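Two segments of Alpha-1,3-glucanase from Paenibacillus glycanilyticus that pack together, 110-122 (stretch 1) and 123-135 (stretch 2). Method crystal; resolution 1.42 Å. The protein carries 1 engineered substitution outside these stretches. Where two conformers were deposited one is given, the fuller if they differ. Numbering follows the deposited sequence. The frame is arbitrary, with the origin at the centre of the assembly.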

ATOM      1  N   LEU A 110       0.622 -14.952   8.513  1.00 11.36           N
ATOM      2  CA  LEU A 110       1.345 -15.582   7.417  1.00 10.96           C
ATOM      3  C   LEU A 110       2.716 -15.971   7.955  1.00 12.84           C
ATOM      4  O   LEU A 110       3.343 -15.195   8.682  1.00 12.99           O
ATOM      5  CB  LEU A 110       1.470 -14.609   6.226  1.00 11.38           C
ATOM      6  CG  LEU A 110       0.254 -14.418   5.302  1.00 11.95           C
ATOM      7  CD1 LEU A 110      -0.070 -15.717   4.571  1.00 14.85           C
ATOM      8  CD2 LEU A 110      -0.990 -13.896   6.034  1.00 13.63           C
ATOM      9  N   TYR A 111       3.182 -17.172   7.613  1.00 11.81           N
ATOM     10  CA  TYR A 111       4.281 -17.803   8.337  1.00 11.83           C
ATOM     11  C   TYR A 111       5.567 -17.833   7.519  1.00 11.39           C
ATOM     12  O   TYR A 111       5.546 -18.046   6.302  1.00 13.31           O
ATOM     13  CB  TYR A 111       3.883 -19.210   8.807  1.00 12.10           C
ATOM     14  CG  TYR A 111       2.787 -19.151   9.843  1.00 13.15           C
ATOM     15  CD1 TYR A 111       1.459 -19.101   9.461  1.00 14.91           C
ATOM     16  CD2 TYR A 111       3.082 -19.100  11.203  1.00 16.83           C
ATOM     17  CE1 TYR A 111       0.447 -19.010  10.393  1.00 17.14           C
ATOM     18  CE2 TYR A 111       2.067 -19.015  12.151  1.00 16.55           C
ATOM     19  CZ  TYR A 111       0.752 -18.967  11.731  1.00 17.97           C
ATOM     20  OH  TYR A 111      -0.276 -18.881  12.644  1.00 21.23           O
ATOM     21  N   ALA A 112       6.684 -17.608   8.206  1.00 12.40           N
ATOM     22  CA  ALA A 112       8.016 -17.656   7.615  1.00 13.05           C
ATOM     23  C   ALA A 112       9.015 -17.827   8.753  1.00 15.04           C
ATOM     24  O   ALA A 112       8.643 -18.174   9.879  1.00 14.68           O
ATOM     25  CB  ALA A 112       8.295 -16.397   6.786  1.00 14.26           C
ATOM     26  N   THR A 113      10.287 -17.581   8.467  1.00 13.90           N
ATOM     27  CA  THR A 113      11.329 -17.523   9.480  1.00 14.91           C
ATOM     28  C   THR A 113      12.188 -16.305   9.193  1.00 14.78           C
ATOM     29  O   THR A 113      12.137 -15.753   8.089  1.00 15.72           O
ATOM     30  CB  THR A 113      12.215 -18.779   9.457  1.00 17.04           C
ATOM     31  OG1 THR A 113      13.083 -18.725   8.320  1.00 15.99           O
ATOM     32  CG2 THR A 113      11.374 -20.056   9.411  1.00 18.32           C
ATOM     33  N   PRO A 114      12.986 -15.851  10.166  1.00 16.19           N
ATOM     34  CA  PRO A 114      13.817 -14.659   9.919  1.00 16.61           C
ATOM     35  C   PRO A 114      14.729 -14.768   8.706  1.00 19.81           C
ATOM     36  O   PRO A 114      15.038 -13.741   8.090  1.00 18.29           O
ATOM     37  CB  PRO A 114      14.608 -14.519  11.224  1.00 19.56           C
ATOM     38  CG  PRO A 114      13.673 -15.063  12.252  1.00 20.73           C
ATOM     39  CD  PRO A 114      13.018 -16.243  11.587  1.00 17.27           C
ATOM     40  N   SER A 115      15.158 -15.971   8.332  1.00 16.94           N
ATOM     41  CA  SER A 115      16.019 -16.146   7.170  1.00 17.95           C
ATOM     42  C   SER A 115      15.253 -16.495   5.903  1.00 19.92           C
ATOM     43  O   SER A 115      15.871 -16.708   4.854  1.00 19.64           O
ATOM     44  CB  SER A 115      17.099 -17.196   7.450  1.00 19.79           C
ATOM     45  OG  SER A 115      16.520 -18.467   7.679  1.00 21.91           O
ATOM     46  N   THR A 116      13.924 -16.554   5.965  1.00 16.54           N
ATOM     47  CA  THR A 116      13.116 -16.852   4.791  1.00 15.62           C
ATOM     48  C   THR A 116      12.033 -15.801   4.597  1.00 16.91           C
ATOM     49  O   THR A 116      10.892 -16.119   4.241  1.00 16.67           O
ATOM     50  CB  THR A 116      12.514 -18.256   4.845  1.00 16.27           C
ATOM     51  OG1 THR A 116      11.715 -18.392   6.029  1.00 16.70           O
ATOM     52  CG2 THR A 116      13.610 -19.329   4.838  1.00 18.22           C
ATOM     53  N   LEU A 117      12.378 -14.526   4.806  1.00 15.71           N
ATOM     54  CA  LEU A 117      11.406 -13.460   4.574  1.00 14.61           C
ATOM     55  C   LEU A 117      10.977 -13.377   3.121  1.00 15.05           C
ATOM     56  O   LEU A 117       9.943 -12.766   2.832  1.00 15.69           O
ATOM     57  CB  LEU A 117      11.933 -12.113   5.065  1.00 15.92           C
ATOM     58  CG  LEU A 117      12.271 -12.077   6.558  1.00 17.16           C
ATOM     59  CD1 LEU A 117      12.734 -10.689   6.941  1.00 21.14           C
ATOM     60  CD2 LEU A 117      11.094 -12.537   7.435  1.00 17.49           C
ATOM     61  N   GLY A 118      11.732 -13.993   2.205  1.00 14.76           N
ATOM     62  CA  GLY A 118      11.277 -14.148   0.834  1.00 17.17           C
ATOM     63  C   GLY A 118       9.956 -14.881   0.717  1.00 16.91           C
ATOM     64  O   GLY A 118       9.279 -14.767  -0.312  1.00 17.82           O
ATOM     65  N   ARG A 119       9.568 -15.619   1.757  1.00 17.29           N
ATOM     66  CA  ARG A 119       8.292 -16.319   1.787  1.00 16.55           C
ATOM     67  C   ARG A 119       7.168 -15.502   2.403  1.00 13.27           C
ATOM     68  O   ARG A 119       6.035 -15.990   2.453  1.00 12.93           O
ATOM     69  CB  ARG A 119       8.425 -17.633   2.565  1.00 15.48           C
ATOM     70  CG  ARG A 119       9.401 -18.630   1.951  1.00 19.24           C
ATOM     71  CD  ARG A 119       9.008 -18.972   0.527  1.00 18.05           C
ATOM     72  NE  ARG A 119       7.689 -19.602   0.454  1.00 18.24           N
ATOM     73  CZ  ARG A 119       7.023 -19.813  -0.680  1.00 19.14           C
ATOM     74  NH1 ARG A 119       7.543 -19.435  -1.845  1.00 25.16           N
ATOM     75  NH2 ARG A 119       5.842 -20.408  -0.653  1.00 20.23           N
ATOM     76  N   LEU A 120       7.439 -14.285   2.883  1.00 12.73           N
ATOM     77  CA  LEU A 120       6.394 -13.499   3.535  1.00 13.10           C
ATOM     78  C   LEU A 120       5.196 -13.342   2.612  1.00 14.25           C
ATOM     79  O   LEU A 120       5.330 -12.853   1.486  1.00 13.98           O
ATOM     80  CB  LEU A 120       6.929 -12.115   3.889  1.00 15.12           C
ATOM     81  CG  LEU A 120       7.690 -11.885   5.184  1.00 19.29           C
ATOM     82  CD1 LEU A 120       8.082 -10.418   5.240  1.00 16.58           C
ATOM     83  CD2 LEU A 120       6.842 -12.276   6.383  1.00 16.22           C
ATOM     84  N   GLY A 121       4.023 -13.737   3.109  1.00 12.11           N
ATOM     85  CA  GLY A 121       2.774 -13.629   2.393  1.00 12.17           C
ATOM     86  C   GLY A 121       2.351 -14.891   1.670  1.00 13.80           C
ATOM     87  O   GLY A 121       1.165 -15.029   1.343  1.00 14.77           O
ATOM     88  N   TYR A 122       3.276 -15.823   1.429  1.00 12.45           N
ATOM     89  CA  TYR A 122       2.989 -16.998   0.609  1.00 14.06           C
ATOM     90  C   TYR A 122       2.422 -18.172   1.392  1.00 13.10           C
ATOM     91  O   TYR A 122       1.715 -19.005   0.804  1.00 14.27           O
ATOM     92  CB  TYR A 122       4.260 -17.490  -0.089  1.00 13.86           C
ATOM     93  CG  TYR A 122       4.691 -16.677  -1.289  1.00 14.05           C
ATOM     94  CD1 TYR A 122       4.136 -16.893  -2.544  1.00 15.38           C
ATOM     95  CD2 TYR A 122       5.674 -15.702  -1.167  1.00 13.29           C
ATOM     96  CE1 TYR A 122       4.543 -16.155  -3.650  1.00 12.58           C
ATOM     97  CE2 TYR A 122       6.085 -14.958  -2.254  1.00 13.45           C
ATOM     98  CZ  TYR A 122       5.523 -15.185  -3.496  1.00 12.45           C
ATOM     99  OH  TYR A 122       5.959 -14.446  -4.562  1.00 14.37           O
ATOM    100  N   ASP A 123       2.729 -18.289   2.682  1.00 13.34           N
ATOM    101  CA  ASP A 123       2.489 -19.528   3.426  1.00 13.94           C
ATOM    102  C   ASP A 123       1.550 -19.261   4.598  1.00 16.93           C
ATOM    103  O   ASP A 123       1.935 -18.618   5.581  1.00 15.65           O
ATOM    104  CB  ASP A 123       3.823 -20.134   3.869  1.00 16.41           C
ATOM    105  CG  ASP A 123       4.763 -20.379   2.691  1.00 18.85           C
ATOM    106  OD1 ASP A 123       4.266 -20.766   1.608  1.00 20.01           O
ATOM    107  OD2 ASP A 123       5.990 -20.171   2.830  1.00 19.54           O
ATOM    108  N   ASN A 124       0.326 -19.781   4.508  1.00 14.94           N
ATOM    109  CA  ASN A 124      -0.699 -19.500   5.504  0.64 15.12           C
ATOM    110  C   ASN A 124      -0.716 -20.487   6.668  1.00 16.92           C
ATOM    111  O   ASN A 124      -1.438 -20.253   7.643  1.00 17.85           O
ATOM    112  CB  ASN A 124      -2.090 -19.423   4.854  0.64 16.58           C
ATOM    113  CG  ASN A 124      -2.568 -20.759   4.308  0.64 17.82           C
ATOM    114  OD1 ASN A 124      -2.682 -21.743   5.040  0.64 25.69           O
ATOM    115  ND2 ASN A 124      -2.879 -20.791   3.017  0.64 17.80           N
ATOM    116  N   ALA A 125       0.059 -21.570   6.605  1.00 20.06           N
ATOM    117  CA  ALA A 125      -0.122 -22.546   7.677  1.00 18.40           C
ATOM    118  C   ALA A 125       0.983 -22.453   8.723  1.00 18.61           C
ATOM    119  O   ALA A 125       2.156 -22.314   8.372  1.00 20.97           O
ATOM    120  CB  ALA A 125      -0.113 -23.956   7.091  1.00 23.40           C
ATOM    121  N   PRO A 126       0.639 -22.542  10.007  1.00 16.53           N
ATOM    122  CA  PRO A 126       1.676 -22.627  11.042  1.00 19.49           C
ATOM    123  C   PRO A 126       2.453 -23.926  10.913  1.00 19.47           C
ATOM    124  O   PRO A 126       2.036 -24.874  10.245  1.00 21.69           O
ATOM    125  CB  PRO A 126       0.887 -22.590  12.357  1.00 23.09           C
ATOM    126  CG  PRO A 126      -0.492 -23.013  11.992  1.00 29.42           C
ATOM    127  CD  PRO A 126      -0.723 -22.585  10.571  1.00 20.95           C
ATOM    128  N   GLY A 127       3.613 -23.956  11.549  1.00 21.77           N
ATOM    129  CA  GLY A 127       4.434 -25.148  11.435  1.00 27.24           C
ATOM    130  C   GLY A 127       5.640 -25.077  12.339  1.00 28.06           C
ATOM    131  O   GLY A 127       5.955 -24.034  12.922  1.00 24.91           O
ATOM    132  N   ALA A 128       6.316 -26.221  12.440  1.00 33.98           N
ATOM    133  CA  ALA A 128       7.518 -26.339  13.252  1.00 32.27           C
ATOM    134  C   ALA A 128       8.538 -25.284  12.854  1.00 19.23           C
ATOM    135  O   ALA A 128       8.903 -25.173  11.679  1.00 29.40           O
ATOM    136  CB  ALA A 128       8.112 -27.734  13.063  1.00 37.35           C
ATOM    137  N   GLY A 129       8.974 -24.497  13.837  1.00 25.71           N
ATOM    138  CA  GLY A 129       9.999 -23.496  13.644  1.00 25.60           C
ATOM    139  C   GLY A 129       9.559 -22.234  12.932  1.00 24.25           C
ATOM    140  O   GLY A 129      10.405 -21.369  12.670  1.00 22.35           O
ATOM    141  N   LEU A 130       8.274 -22.089  12.629  1.00 21.07           N
ATOM    142  CA  LEU A 130       7.788 -20.953  11.854  1.00 17.79           C
ATOM    143  C   LEU A 130       7.287 -19.850  12.774  1.00 19.60           C
ATOM    144  O   LEU A 130       6.670 -20.116  13.810  1.00 23.48           O
ATOM    145  CB  LEU A 130       6.663 -21.389  10.916  1.00 17.24           C
ATOM    146  CG  LEU A 130       7.039 -22.399   9.834  1.00 20.58           C
ATOM    147  CD1 LEU A 130       5.834 -22.742   8.969  1.00 21.40           C
ATOM    148  CD2 LEU A 130       8.181 -21.864   8.980  1.00 24.49           C
ATOM    149  N   THR A 131       7.569 -18.607  12.387  1.00 14.90           N
ATOM    150  CA  THR A 131       7.103 -17.416  13.079  1.00 15.49           C
ATOM    151  C   THR A 131       5.910 -16.843  12.321  1.00 11.57           C
ATOM    152  O   THR A 131       5.874 -16.873  11.087  1.00 13.25           O
ATOM    153  CB  THR A 131       8.238 -16.384  13.129  1.00 15.96           C
ATOM    154  OG1 THR A 131       9.321 -16.906  13.906  1.00 21.95           O
ATOM    155  CG2 THR A 131       7.771 -15.058  13.740  1.00 19.99           C
ATOM    156  N   ALA A 132       4.939 -16.316  13.067  1.00 12.64           N
ATOM    157  CA  ALA A 132       3.794 -15.632  12.474  1.00 11.92           C
ATOM    158  C   ALA A 132       4.137 -14.180  12.164  1.00 12.11           C
ATOM    159  O   ALA A 132       4.700 -13.470  13.007  1.00 13.49           O
ATOM    160  CB  ALA A 132       2.613 -15.659  13.441  1.00 15.62           C
ATOM    161  N   TYR A 133       3.765 -13.736  10.965  1.00 10.14           N
ATOM    162  CA  TYR A 133       3.895 -12.358  10.513  1.00  9.59           C
ATOM    163  C   TYR A 133       2.535 -11.912  10.002  1.00 10.43           C
ATOM    164  O   TYR A 133       1.594 -12.706   9.915  1.00 10.78           O
ATOM    165  CB  TYR A 133       4.922 -12.260   9.373  1.00 11.40           C
ATOM    166  CG  TYR A 133       6.309 -12.720   9.757  1.00 12.88           C
ATOM    167  CD1 TYR A 133       6.680 -14.056   9.643  1.00 12.59           C
ATOM    168  CD2 TYR A 133       7.248 -11.817  10.239  1.00 10.72           C
ATOM    169  CE1 TYR A 133       7.965 -14.473  10.001  1.00 14.30           C
ATOM    170  CE2 TYR A 133       8.531 -12.226  10.604  1.00 13.53           C
ATOM    171  CZ  TYR A 133       8.874 -13.550  10.475  1.00 14.29           C
ATOM    172  OH  TYR A 133      10.143 -13.957  10.836  1.00 14.56           O
ATOM    173  N   TRP A 134       2.431 -10.637   9.630  1.00  9.59           N
ATOM    174  CA  TRP A 134       1.198 -10.092   9.050  1.00 10.81           C
ATOM    175  C   TRP A 134       0.015 -10.310  10.001  1.00 10.34           C
ATOM    176  O   TRP A 134      -0.993 -10.942   9.666  1.00 10.21           O
ATOM    177  CB  TRP A 134       0.915 -10.667   7.656  1.00 11.20           C
ATOM    178  CG  TRP A 134       1.931 -10.329   6.606  1.00  9.18           C
ATOM    179  CD1 TRP A 134       3.216  -9.869   6.792  1.00  9.69           C
ATOM    180  CD2 TRP A 134       1.735 -10.409   5.193  1.00 10.62           C
ATOM    181  NE1 TRP A 134       3.828  -9.687   5.563  1.00 10.49           N
ATOM    182  CE2 TRP A 134       2.934 -10.009   4.573  1.00  8.63           C
ATOM    183  CE3 TRP A 134       0.658 -10.802   4.391  1.00 10.33           C
ATOM    184  CZ2 TRP A 134       3.082  -9.977   3.187  1.00  9.24           C
ATOM    185  CZ3 TRP A 134       0.801 -10.760   3.016  1.00 10.77           C
ATOM    186  CH2 TRP A 134       2.005 -10.346   2.429  1.00  8.69           C
ATOM    187  N   LEU A 135       0.169  -9.762  11.202  1.00  9.78           N
ATOM    188  CA  LEU A 135      -0.665 -10.106  12.344  1.00  9.37           C
ATOM    189  C   LEU A 135      -1.956  -9.305  12.419  1.00  9.74           C
ATOM    190  O   LEU A 135      -2.896  -9.751  13.082  1.00 11.02           O
ATOM    191  CB  LEU A 135       0.124  -9.866  13.633  1.00 11.79           C
ATOM    192  CG  LEU A 135       1.483 -10.563  13.712  1.00 10.16           C
ATOM    193  CD1 LEU A 135       2.288 -10.000  14.878  1.00 11.18           C
ATOM    194  CD2 LEU A 135       1.280 -12.060  13.883  1.00 13.69           C
TER
HETATM  195  O   HOH W   1       4.253 -16.414   4.423  1.00 14.23           O
HETATM  196  O   HOH W   2       7.170 -19.929   5.181  1.00 17.35           O
HETATM  197  O   HOH W   3      -0.139 -20.886   1.924  1.00 22.76           O

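Stretch 2 leaves Tyr122 and folds back along stretch 1, burying 1055 Å² between them. At its start, Asp123 is held from both ends. Its carboxylate forms a two-pronged salt bridge with Arg119, NE to OD2 at 3.0 Å and NH2 to OD1 at 2.8 Å, while its carbonyl O accepts a hydrogen bond from Tyr111 N (2.8 Å). Water 2 links Asp123 OD2 to Tyr111 O, at 2.6 and 2.7 Å.

Beyond Asn124 and Ala125, Pro126 lies over one face of the Tyr111 ring, its CA 3.6 Å from the ring centroid and almost on the normal, a CH-pi contact with the electron-rich ring. A type II turn from Gly127 to Leu130 then reverses the chain, and Leu130 CD1 packs 4.0 Å from Tyr111 CB.

Strand 131-133 pairs antiparallel with strand 110-112. Thr131 N donates to Ala112 O (2.8 Å) and Ala112 N to Thr131 O (3.1 Å); Tyr133 and Leu110 exchange an equivalent pair. Between them, Ala132 shares a sheet face with Tyr111, CB to CE2 3.6 Å. On the other face, the Tyr133 ring takes Leu120 CD2 over its face, 3.9 Å from the centroid. Trp134 closes the contact: Gly121 CA lies 3.6 Å from its six-membered ring centroid, where a modelled CB would clash with CH2.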